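Local coordinates for pyridoxamine 5'-phosphate oxidase-related, FMN-binding protein (Mycobacterium smegmatis, PDB 6ECI), which binds flavin-adenine dinucleotide (FAD) as a dimeric flavin/deazaflavin-dependent oxidoreductase-family protein, and probably sequesters the cofactor to protect mycobacteria against hypoxic and oxidative stress, at residues B[62-67]-B[83-88]; B[46-51]-B[115-120]; B[15-20]-B[39-44]. All coordinates share one frame; numbering follows the deposited sequence.

Contact 1 (B[62-67]-B[83-88]); sequences NNNVLF and RGVART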
loop_
_atom_site.group_PDB
_atom_site.type_symbol
_atom_site.label_atom_id
_atom_site.label_comp_id
_atom_site.label_asym_id
_atom_site.label_seq_id
_atom_site.Cartn_x
_atom_site.Cartn_y
_atom_site.Cartn_z
ATOM N N ASN B 62 -2.304 -14.078 -12.660
ATOM C CA ASN B 62 -1.409 -14.567 -13.711
ATOM C C ASN B 62 -0.477 -13.481 -14.247
ATOM O O ASN B 62 0.080 -13.619 -15.342
ATOM C CB ASN B 62 -2.194 -15.211 -14.861
ATOM C CG ASN B 62 -2.982 -16.424 -14.415
ATOM O OD1 ASN B 62 -2.460 -17.295 -13.718
ATOM N ND2 ASN B 62 -4.250 -16.481 -14.800
ATOM N N ASN B 63 -0.291 -12.401 -13.490
ATOM C CA ASN B 63 0.664 -11.354 -13.816
ATOM C C ASN B 63 1.630 -11.167 -12.654
ATOM O O ASN B 63 1.375 -11.606 -11.528
ATOM C CB ASN B 63 -0.036 -10.022 -14.123
ATOM C CG ASN B 63 -0.860 -10.073 -15.394
ATOM O OD1 ASN B 63 -0.398 -10.555 -16.428
ATOM N ND2 ASN B 63 -2.092 -9.576 -15.320
ATOM N N ASN B 64 2.749 -10.512 -12.941
ATOM C CA ASN B 64 3.701 -10.171 -11.893
ATOM C C ASN B 64 3.148 -9.026 -11.060
ATOM O O ASN B 64 2.748 -7.990 -11.601
ATOM C CB ASN B 64 5.047 -9.787 -12.503
ATOM C CG ASN B 64 5.623 -10.883 -13.376
ATOM O OD1 ASN B 64 5.508 -12.069 -13.062
ATOM N ND2 ASN B 64 6.238 -10.494 -14.485
ATOM N N VAL B 65 3.112 -9.214 -9.741
ATOM C CA VAL B 65 2.522 -8.239 -8.837
ATOM C C VAL B 65 3.486 -7.944 -7.698
ATOM O O VAL B 65 4.363 -8.744 -7.362
ATOM C CB VAL B 65 1.168 -8.711 -8.263
ATOM C CG1 VAL B 65 0.178 -9.005 -9.380
ATOM C CG2 VAL B 65 1.366 -9.927 -7.360
ATOM N N LEU B 66 3.305 -6.769 -7.107
ATOM C CA LEU B 66 3.915 -6.416 -5.835
ATOM C C LEU B 66 2.895 -6.599 -4.721
ATOM O O LEU B 66 1.717 -6.269 -4.884
ATOM C CB LEU B 66 4.411 -4.969 -5.846
ATOM C CG LEU B 66 5.741 -4.700 -6.541
ATOM C CD1 LEU B 66 6.029 -3.214 -6.579
ATOM C CD2 LEU B 66 6.830 -5.426 -5.800
ATOM N N PHE B 67 3.345 -7.139 -3.594
ATOM C CA PHE B 67 2.545 -7.167 -2.379
ATOM C C PHE B 67 3.310 -6.466 -1.269
ATOM O O PHE B 67 4.497 -6.735 -1.062
ATOM C CB PHE B 67 2.200 -8.586 -1.940
ATOM C CG PHE B 67 1.477 -8.639 -0.625
ATOM C CD1 PHE B 67 0.115 -8.396 -0.563
ATOM C CD2 PHE B 67 2.158 -8.913 0.549
ATOM C CE1 PHE B 67 -0.555 -8.437 0.640
ATOM C CE2 PHE B 67 1.493 -8.954 1.756
ATOM C CZ PHE B 67 0.132 -8.715 1.803
ATOM N N ARG B 83 7.683 -9.635 -4.127
ATOM C CA ARG B 83 7.581 -9.721 -5.578
ATOM C C ARG B 83 7.268 -11.159 -5.957
ATOM O O ARG B 83 7.983 -12.080 -5.547
ATOM C CB ARG B 83 8.872 -9.267 -6.266
ATOM C CG ARG B 83 9.312 -7.861 -5.912
ATOM C CD ARG B 83 10.025 -7.185 -7.078
ATOM N NE ARG B 83 10.660 -5.933 -6.670
ATOM C CZ ARG B 83 10.258 -4.719 -7.045
ATOM N NH1 ARG B 83 9.217 -4.573 -7.857
ATOM N NH2 ARG B 83 10.906 -3.647 -6.610
ATOM N N GLY B 84 6.208 -11.349 -6.727
ATOM C CA GLY B 84 5.843 -12.686 -7.134
ATOM C C GLY B 84 4.787 -12.685 -8.215
ATOM O O GLY B 84 4.541 -11.669 -8.870
ATOM N N VAL B 85 4.166 -13.848 -8.394
ATOM C CA VAL B 85 3.117 -14.045 -9.384
ATOM C C VAL B 85 1.843 -14.456 -8.663
ATOM O O VAL B 85 1.879 -15.279 -7.742
ATOM C CB VAL B 85 3.514 -15.103 -10.435
ATOM C CG1 VAL B 85 2.458 -15.186 -11.525
ATOM C CG2 VAL B 85 4.875 -14.776 -11.027
ATOM N N ALA B 86 0.720 -13.875 -9.080
ATOM C CA ALA B 86 -0.580 -14.211 -8.517
ATOM C C ALA B 86 -1.178 -15.367 -9.308
ATOM O O ALA B 86 -1.348 -15.271 -10.528
ATOM C CB ALA B 86 -1.516 -13.003 -8.539
ATOM N N ARG B 87 -1.492 -16.455 -8.615
ATOM C CA ARG B 87 -2.053 -17.644 -9.234
ATOM C C ARG B 87 -3.295 -18.060 -8.462
ATOM O O ARG B 87 -3.297 -18.057 -7.228
ATOM C CB ARG B 87 -1.027 -18.788 -9.260
ATOM C CG ARG B 87 0.296 -18.425 -9.933
ATOM C CD ARG B 87 0.449 -19.100 -11.291
ATOM N NE ARG B 87 0.311 -18.179 -12.417
ATOM C CZ ARG B 87 1.292 -17.871 -13.262
ATOM N NH1 ARG B 87 2.497 -18.400 -13.112
ATOM N NH2 ARG B 87 1.067 -17.025 -14.258
ATOM N N THR B 88 -4.355 -18.404 -9.187
ATOM C CA THR B 88 -5.570 -18.849 -8.526
ATOM C C THR B 88 -5.381 -20.248 -7.949
ATOM O O THR B 88 -4.515 -21.018 -8.372
ATOM C CB THR B 88 -6.758 -18.839 -9.491
ATOM O OG1 THR B 88 -6.668 -19.963 -10.372
ATOM C CG2 THR B 88 -6.772 -17.565 -10.307
#
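Val65 and Gly84 form the hydrogen-bonded pair of an antiparallel beta hairpin, made by strands 64-72 and 77-88 of the flavin-binding split-barrel fold. Val65 N donates to Gly84 O at 3.0 Å, and Gly84 N returns a bond to Val65 O at 3.3 Å. The Val65 side of the sheet is the enclosed one. There Val65 CG2 faces Ala86 CB, both residues buried, and Ile24 and Thr26 of strand 21-28 and Val117 of strand 114-119 also pack against Val65. The other face carries Asn64, Leu66, Arg83 and Val85. Leu66, itself buried, and Arg83 run side by side, pointing the same way, with Leu66 CD2 over one face of the guanidinium and 3.3 Å from Arg83 NH1. That same NH1 is hydrogen-bonded to Ser32 O of the second subunit, which ties this part of the hairpin to that subunit, and Arg83 also touches a bound FAD. Toward residue 62 the backbone bonds continue, a weak one from Ala86 N to Asn63 O and another from Asn62 N to Ala86 O, but the side chains of Asn62, Asn64 and Arg87 lie on the solvent side. Val85 CG1 covers the centre of one face of the Arg87 guanidinium. The Asn62 side chain crosses Arg87 at about a right angle, and Arg87 NE donates to Asn62 OD1 at 3.2 Å, in the amide plane and on a lone pair.

Contact 2 (B[46-51]-B[115-120]); sequences VLFRTA and VRVLPT. With FAD (flavin-adenine dinucleotide), chain U.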
loop_
_atom_site.group_PDB
_atom_site.type_symbol
_atom_site.label_atom_id
_atom_site.label_comp_id
_atom_site.label_asym_id
_atom_site.label_seq_id
_atom_site.Cartn_x
_atom_site.Cartn_y
_atom_site.Cartn_z
ATOM N N VAL B 46 1.101 -15.568 -0.025
ATOM C CA VAL B 46 0.196 -14.498 0.381
ATOM C C VAL B 46 -1.179 -14.843 -0.176
ATOM O O VAL B 46 -1.444 -14.666 -1.370
ATOM C CB VAL B 46 0.678 -13.125 -0.100
ATOM C CG1 VAL B 46 -0.262 -12.028 0.381
ATOM C CG2 VAL B 46 2.097 -12.865 0.382
ATOM N N LEU B 47 -2.062 -15.332 0.691
ATOM C CA LEU B 47 -3.391 -15.770 0.287
ATOM C C LEU B 47 -4.405 -14.647 0.445
ATOM O O LEU B 47 -4.401 -13.929 1.448
ATOM C CB LEU B 47 -3.833 -16.976 1.116
ATOM C CG LEU B 47 -5.274 -17.437 0.896
ATOM C CD1 LEU B 47 -5.451 -18.020 -0.498
ATOM C CD2 LEU B 47 -5.672 -18.445 1.950
ATOM N N PHE B 48 -5.279 -14.503 -0.548
ATOM C CA PHE B 48 -6.384 -13.563 -0.453
ATOM C C PHE B 48 -7.525 -14.039 -1.339
ATOM O O PHE B 48 -7.361 -14.917 -2.189
ATOM C CB PHE B 48 -5.954 -12.142 -0.834
ATOM C CG PHE B 48 -5.525 -11.991 -2.268
ATOM C CD1 PHE B 48 -4.261 -12.391 -2.674
ATOM C CD2 PHE B 48 -6.374 -11.421 -3.201
ATOM C CE1 PHE B 48 -3.859 -12.238 -3.989
ATOM C CE2 PHE B 48 -5.978 -11.265 -4.516
ATOM C CZ PHE B 48 -4.719 -11.672 -4.910
ATOM N N ARG B 49 -8.697 -13.454 -1.116
ATOM C CA ARG B 49 -9.877 -13.719 -1.919
ATOM C C ARG B 49 -10.141 -12.544 -2.846
ATOM O O ARG B 49 -9.828 -11.393 -2.527
ATOM C CB ARG B 49 -11.103 -13.983 -1.039
ATOM C CG ARG B 49 -11.268 -15.451 -0.685
ATOM C CD ARG B 49 -12.338 -15.709 0.367
ATOM N NE ARG B 49 -13.261 -14.595 0.571
ATOM C CZ ARG B 49 -14.405 -14.443 -0.091
ATOM N NH1 ARG B 49 -14.763 -15.329 -1.010
ATOM N NH2 ARG B 49 -15.192 -13.407 0.164
ATOM N N THR B 50 -10.711 -12.848 -4.002
ATOM C CA THR B 50 -10.954 -11.863 -5.042
ATOM C C THR B 50 -12.442 -11.824 -5.353
ATOM O O THR B 50 -13.122 -12.855 -5.321
ATOM C CB THR B 50 -10.121 -12.187 -6.295
ATOM O OG1 THR B 50 -9.221 -11.106 -6.570
ATOM C CG2 THR B 50 -11.002 -12.448 -7.505
ATOM N N ALA B 51 -12.951 -10.622 -5.606
ATOM C CA ALA B 51 -14.349 -10.433 -5.959
ATOM C C ALA B 51 -14.486 -10.508 -7.472
ATOM O O ALA B 51 -13.665 -9.946 -8.204
ATOM C CB ALA B 51 -14.873 -9.099 -5.426
ATOM N N VAL B 115 -6.800 -16.655 -4.444
ATOM C CA VAL B 115 -5.583 -16.313 -5.165
ATOM C C VAL B 115 -4.426 -16.320 -4.177
ATOM O O VAL B 115 -4.590 -15.935 -3.013
ATOM C CB VAL B 115 -5.701 -14.938 -5.860
ATOM C CG1 VAL B 115 -4.482 -14.664 -6.731
ATOM C CG2 VAL B 115 -6.977 -14.858 -6.680
ATOM N N ARG B 116 -3.260 -16.770 -4.633
ATOM C CA ARG B 116 -2.037 -16.734 -3.844
ATOM C C ARG B 116 -0.963 -15.983 -4.611
ATOM O O ARG B 116 -0.811 -16.165 -5.822
ATOM C CB ARG B 116 -1.520 -18.137 -3.514
ATOM C CG ARG B 116 -2.336 -18.917 -2.504
ATOM C CD ARG B 116 -1.625 -20.216 -2.152
ATOM N NE ARG B 116 -2.521 -21.201 -1.554
ATOM C CZ ARG B 116 -2.785 -21.287 -0.253
ATOM N NH1 ARG B 116 -2.223 -20.443 0.604
ATOM N NH2 ARG B 116 -3.615 -22.220 0.191
ATOM N N VAL B 117 -0.218 -15.141 -3.905
ATOM C CA VAL B 117 0.973 -14.515 -4.464
ATOM C C VAL B 117 2.140 -15.449 -4.171
ATOM O O VAL B 117 2.602 -15.540 -3.031
ATOM C CB VAL B 117 1.211 -13.118 -3.882
ATOM C CG1 VAL B 117 2.482 -12.516 -4.464
ATOM C CG2 VAL B 117 0.025 -12.220 -4.166
ATOM N N LEU B 118 2.595 -16.172 -5.192
ATOM C CA LEU B 118 3.729 -17.070 -5.028
ATOM C C LEU B 118 5.010 -16.250 -5.110
ATOM O O LEU B 118 5.321 -15.685 -6.166
ATOM C CB LEU B 118 3.711 -18.173 -6.086
ATOM C CG LEU B 118 2.420 -18.992 -6.159
ATOM C CD1 LEU B 118 2.605 -20.197 -7.064
ATOM C CD2 LEU B 118 1.960 -19.422 -4.770
ATOM N N PRO B 119 5.778 -16.166 -4.029
ATOM C CA PRO B 119 6.873 -15.195 -3.984
ATOM C C PRO B 119 8.050 -15.608 -4.850
ATOM O O PRO B 119 8.457 -16.772 -4.876
ATOM C CB PRO B 119 7.260 -15.169 -2.501
ATOM C CG PRO B 119 6.918 -16.529 -2.022
ATOM C CD PRO B 119 5.694 -16.962 -2.793
ATOM N N THR B 120 8.586 -14.628 -5.573
ATOM C CA THR B 120 9.880 -14.742 -6.226
ATOM C C THR B 120 10.976 -14.019 -5.452
ATOM O O THR B 120 12.161 -14.305 -5.658
ATOM C CB THR B 120 9.783 -14.200 -7.664
ATOM O OG1 THR B 120 10.206 -15.211 -8.587
ATOM C CG2 THR B 120 10.618 -12.928 -7.862
HETATM P PA FAD U . -12.501 0.092 -10.793
HETATM O O1A FAD U . -13.917 0.479 -11.015
HETATM O O2A FAD U . -11.831 -0.665 -11.945
HETATM O O5B FAD U . -11.607 1.333 -10.403
HETATM C C5B FAD U . -11.681 2.575 -11.131
HETATM C C4B FAD U . -10.848 3.594 -10.395
HETATM O O4B FAD U . -11.301 3.680 -9.029
HETATM C C3B FAD U . -9.365 3.263 -10.290
HETATM O O3B FAD U . -8.656 3.695 -11.445
HETATM C C2B FAD U . -8.942 4.034 -9.035
HETATM O O2B FAD U . -8.552 5.376 -9.301
HETATM C C1B FAD U . -10.211 3.984 -8.174
HETATM N N9A FAD U . -10.150 2.977 -7.124
HETATM C C8A FAD U . -10.373 1.631 -7.253
HETATM N N7A FAD U . -10.230 0.955 -6.140
HETATM C C5A FAD U . -9.878 1.929 -5.210
HETATM C C6A FAD U . -9.588 1.859 -3.836
HETATM N N6A FAD U . -9.604 0.732 -3.124
HETATM N N1A FAD U . -9.279 3.016 -3.207
HETATM C C2A FAD U . -9.267 4.149 -3.912
HETATM N N3A FAD U . -9.520 4.333 -5.209
HETATM C C4A FAD U . -9.825 3.170 -5.807
HETATM N N1 FAD U . -11.014 -6.573 -3.108
HETATM C C2 FAD U . -10.831 -7.923 -3.178
HETATM O O2 FAD U . -11.052 -8.551 -4.219
HETATM N N3 FAD U . -10.390 -8.612 -2.061
HETATM C C4 FAD U . -10.100 -8.063 -0.829
HETATM O O4 FAD U . -9.714 -8.782 0.092
HETATM C C4X FAD U . -10.298 -6.627 -0.765
HETATM N N5 FAD U . -10.048 -6.020 0.363
HETATM C C5X FAD U . -10.236 -4.646 0.420
HETATM C C6 FAD U . -9.974 -3.981 1.616
HETATM C C7 FAD U . -10.146 -2.605 1.724
HETATM C C7M FAD U . -9.854 -1.922 3.033
HETATM C C8 FAD U . -10.588 -1.873 0.609
HETATM C C8M FAD U . -10.790 -0.384 0.696
HETATM C C9 FAD U . -10.853 -2.533 -0.587
HETATM C C9A FAD U . -10.678 -3.909 -0.688
HETATM N N10 FAD U . -10.935 -4.606 -1.886
HETATM C C10 FAD U . -10.755 -5.967 -1.960
HETATM C "C1'" FAD U . -11.398 -3.894 -3.082
HETATM C "C2'" FAD U . -10.316 -3.754 -4.146
HETATM O "O2'" FAD U . -9.518 -2.598 -3.887
HETATM C "C3'" FAD U . -10.975 -3.635 -5.520
HETATM O "O3'" FAD U . -10.531 -4.685 -6.371
HETATM C "C4'" FAD U . -10.704 -2.294 -6.190
HETATM O "O4'" FAD U . -11.525 -1.325 -5.541
HETATM C "C5'" FAD U . -10.929 -2.319 -7.689
HETATM O "O5'" FAD U . -12.285 -2.728 -7.956
HETATM P P FAD U . -13.072 -2.199 -9.217
HETATM O O1P FAD U . -14.530 -1.936 -8.831
HETATM O O2P FAD U . -12.891 -3.090 -10.384
HETATM O O3P FAD U . -12.379 -0.798 -9.488
#
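Phe48 and Val115 lie side by side and point the same way, with Val115 CB over one face of the phenyl ring, 3.9 Å from the ring centroid and displaced toward its rim. Phe48 CG, set between its own backbone N and carbonyl carbon (chi1 64°), starts the ring off on the side where Val115 lies. Val115 CG1 meets Phe48 CZ at 3.5 Å, while Val117 CG2 comes up to the ring edge near its plane, 3.9 Å from Phe48 CE1. Val46 and Val117 extend this apolar row, CB to CB. On the other face of the sheet Leu47 crosses Arg116 obliquely and places CD1 over the centre of the guanidinium; the charge of Arg116 is met by a salt bridge from NE to Asp94. Between the two layers of side chains strands 46-49 and 114-119 pair antiparallel. Phe48 N donates to Val115 O at 2.9 Å, Val115 N donates to Phe48 O at the same distance, and Val117 N to Val46 O; Val46 N to Val117 O is weak. Just past the paired part, 46-51 reaches the isoalloxazine. FAD N3 donates to Arg49 O at 2.9 Å, N-H...O angle 171°, and Ala51 N donates to FAD O2 at 3.1 Å. The pyrimidine end of the flavin is thus read by a main-chain acceptor and donor, so here recognition rests on the path of the backbone as the strand leaves the sheet.

Contact 3 (B[15-20]-B[39-44]); sequences LLKSVA and FVVQNR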
loop_
_atom_site.group_PDB
_atom_site.type_symbol
_atom_site.label_atom_id
_atom_site.label_comp_id
_atom_site.label_asym_id
_atom_site.label_seq_id
_atom_site.Cartn_x
_atom_site.Cartn_y
_atom_site.Cartn_z
ATOM N N LEU B 15 6.362 -11.109 10.323
ATOM C CA LEU B 15 5.853 -9.747 10.438
ATOM C C LEU B 15 4.590 -9.559 9.608
ATOM O O LEU B 15 3.675 -8.832 10.013
ATOM C CB LEU B 15 6.926 -8.744 10.017
ATOM C CG LEU B 15 8.009 -8.436 11.052
ATOM C CD1 LEU B 15 9.003 -7.439 10.499
ATOM C CD2 LEU B 15 7.390 -7.924 12.337
ATOM N N LEU B 16 4.515 -10.218 8.449
ATOM C CA LEU B 16 3.301 -10.160 7.641
ATOM C C LEU B 16 2.106 -10.752 8.376
ATOM O O LEU B 16 0.972 -10.303 8.177
ATOM C CB LEU B 16 3.519 -10.887 6.314
ATOM C CG LEU B 16 4.365 -10.151 5.278
ATOM C CD1 LEU B 16 4.415 -10.931 3.974
ATOM C CD2 LEU B 16 3.802 -8.759 5.054
ATOM N N LYS B 17 2.335 -11.751 9.232
ATOM C CA LYS B 17 1.241 -12.372 9.968
ATOM C C LYS B 17 0.705 -11.493 11.090
ATOM O O LYS B 17 -0.311 -11.848 11.696
ATOM C CB LYS B 17 1.689 -13.716 10.547
ATOM C CG LYS B 17 2.214 -14.695 9.523
ATOM C CD LYS B 17 1.686 -16.089 9.790
ATOM C CE LYS B 17 2.562 -17.139 9.136
ATOM N NZ LYS B 17 3.943 -17.120 9.693
ATOM N N SER B 18 1.354 -10.369 11.385
ATOM C CA SER B 18 0.919 -9.493 12.464
ATOM C C SER B 18 -0.143 -8.488 12.027
ATOM O O SER B 18 -0.717 -7.809 12.884
ATOM C CB SER B 18 2.115 -8.737 13.048
ATOM O OG SER B 18 2.545 -7.708 12.177
ATOM N N VAL B 19 -0.412 -8.361 10.726
ATOM C CA VAL B 19 -1.380 -7.397 10.204
ATOM C C VAL B 19 -2.259 -8.085 9.165
ATOM O O VAL B 19 -1.819 -9.019 8.487
ATOM C CB VAL B 19 -0.691 -6.148 9.603
ATOM C CG1 VAL B 19 0.203 -5.473 10.636
ATOM C CG2 VAL B 19 0.111 -6.516 8.353
ATOM N N ALA B 20 -3.502 -7.621 9.038
ATOM C CA ALA B 20 -4.488 -8.265 8.177
ATOM C C ALA B 20 -4.747 -7.519 6.871
ATOM O O ALA B 20 -5.491 -8.030 6.024
ATOM C CB ALA B 20 -5.818 -8.433 8.924
ATOM N N PHE B 39 -5.648 -10.293 3.693
ATOM C CA PHE B 39 -4.750 -11.391 3.360
ATOM C C PHE B 39 -4.374 -12.163 4.616
ATOM O O PHE B 39 -4.469 -11.654 5.736
ATOM C CB PHE B 39 -3.476 -10.882 2.681
ATOM C CG PHE B 39 -2.458 -10.330 3.646
ATOM C CD1 PHE B 39 -2.572 -9.032 4.126
ATOM C CD2 PHE B 39 -1.396 -11.109 4.079
ATOM C CE1 PHE B 39 -1.642 -8.517 5.019
ATOM C CE2 PHE B 39 -0.465 -10.603 4.971
ATOM C CZ PHE B 39 -0.589 -9.303 5.442
ATOM N N VAL B 40 -3.937 -13.409 4.409
ATOM C CA VAL B 40 -3.195 -14.168 5.408
ATOM C C VAL B 40 -2.013 -14.835 4.723
ATOM O O VAL B 40 -1.992 -15.027 3.505
ATOM C CB VAL B 40 -4.040 -15.233 6.146
ATOM C CG1 VAL B 40 -5.353 -14.657 6.615
ATOM C CG2 VAL B 40 -4.269 -16.443 5.259
ATOM N N VAL B 41 -1.021 -15.190 5.534
ATOM C CA VAL B 41 0.187 -15.858 5.069
ATOM C C VAL B 41 0.031 -17.352 5.305
ATOM O O VAL B 41 -0.343 -17.776 6.406
ATOM C CB VAL B 41 1.430 -15.312 5.788
ATOM C CG1 VAL B 41 2.668 -16.067 5.349
ATOM C CG2 VAL B 41 1.580 -13.827 5.523
ATOM N N GLN B 42 0.309 -18.148 4.274
ATOM C CA GLN B 42 0.235 -19.606 4.356
ATOM C C GLN B 42 1.444 -20.188 3.638
ATOM O O GLN B 42 1.512 -20.134 2.405
ATOM C CB GLN B 42 -1.057 -20.137 3.736
ATOM C CG GLN B 42 -2.289 -20.013 4.601
ATOM C CD GLN B 42 -3.450 -20.803 4.038
ATOM O OE1 GLN B 42 -3.490 -21.097 2.843
ATOM N NE2 GLN B 42 -4.403 -21.156 4.896
ATOM N N ASN B 43 2.383 -20.745 4.401
ATOM C CA ASN B 43 3.549 -21.447 3.863
ATOM C C ASN B 43 4.301 -20.581 2.852
ATOM O O ASN B 43 4.498 -20.954 1.691
ATOM C CB ASN B 43 3.142 -22.783 3.234
ATOM C CG ASN B 43 2.316 -23.639 4.168
ATOM O OD1 ASN B 43 1.200 -24.037 3.837
ATOM N ND2 ASN B 43 2.860 -23.929 5.345
ATOM N N ARG B 44 4.721 -19.407 3.320
ATOM C CA ARG B 44 5.456 -18.449 2.492
ATOM C C ARG B 44 4.700 -18.150 1.200
ATOM O O ARG B 44 5.277 -18.100 0.113
ATOM C CB ARG B 44 6.876 -18.944 2.201
ATOM C CG ARG B 44 7.573 -19.520 3.419
ATOM C CD ARG B 44 9.069 -19.268 3.416
ATOM N NE ARG B 44 9.550 -19.004 4.770
ATOM C CZ ARG B 44 10.792 -18.640 5.074
ATOM N NH1 ARG B 44 11.702 -18.499 4.118
ATOM N NH2 ARG B 44 11.125 -18.420 6.340
HETATM O O HOH W 1 -2.766 -11.469 7.801
#
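The Phe39 ring turns its outer atoms toward the backbone of 15-20, CZ lying 3.3 Å from Leu16 O and also 3.3 Å from Val19 O. These carbonyls, and that of Ala20, approach the ring obliquely. Over one face, displaced toward the rim, sits a water, and at the edge, in the ring plane, is Val41 CG2 from the same strand. The Phe67 ring is an edge-to-face partner as well. The water donates to both Val19 O and Phe39 O, 2.7 Å from each, and so bridges the two backbones. Beside it Phe39 N donates directly to Ala20 O at 3.3 Å, with the donor above the carbonyl plane; Asn38 ND2 is a second donor to that oxygen. Farther along, Val41 CG2 meets Leu16 CB at 3.6 Å, and the aliphatic part of Lys17 crosses Val41 at about a right angle, its CG 3.9 Å from Val41 CB, while NZ forms a salt bridge with Asp14. The contact therefore ties the C-terminal part of helix 9-16 and the type I turn from Leu16 to Val19 to strand 31-41, packing them against the split-barrel sheet next to the FAD-binding Asn38. Trp13 of the helix also packs on Val41, Leu16 and Val19 rest on strands 64-72 and 77-88, and Ala20 touches His72 of the second subunit.

How the contacts relate
All three contacts reach one antiparallel, curled sheet. Contact 3 closes first along the chain and joins the C-terminal part of helix 9-16 to strand 31-41, whose neighbour is strand 46-49 of contact 2. Contact 2 then spans the stretch of chain that holds contact 1. The centres of contacts 1 and 2 are about 7 Å apart, since strands 77-88 and 114-119 are neighbours, and 2 and 3 are about 11 Å apart. Contacts 1 and 3, about 16 Å apart on opposite sides of the chain's centre, still meet through Phe67 and Phe39. The sheet thus links the flavin-holding backbone of contact 2 to segments of contacts 1 and 3 that touch the second subunit.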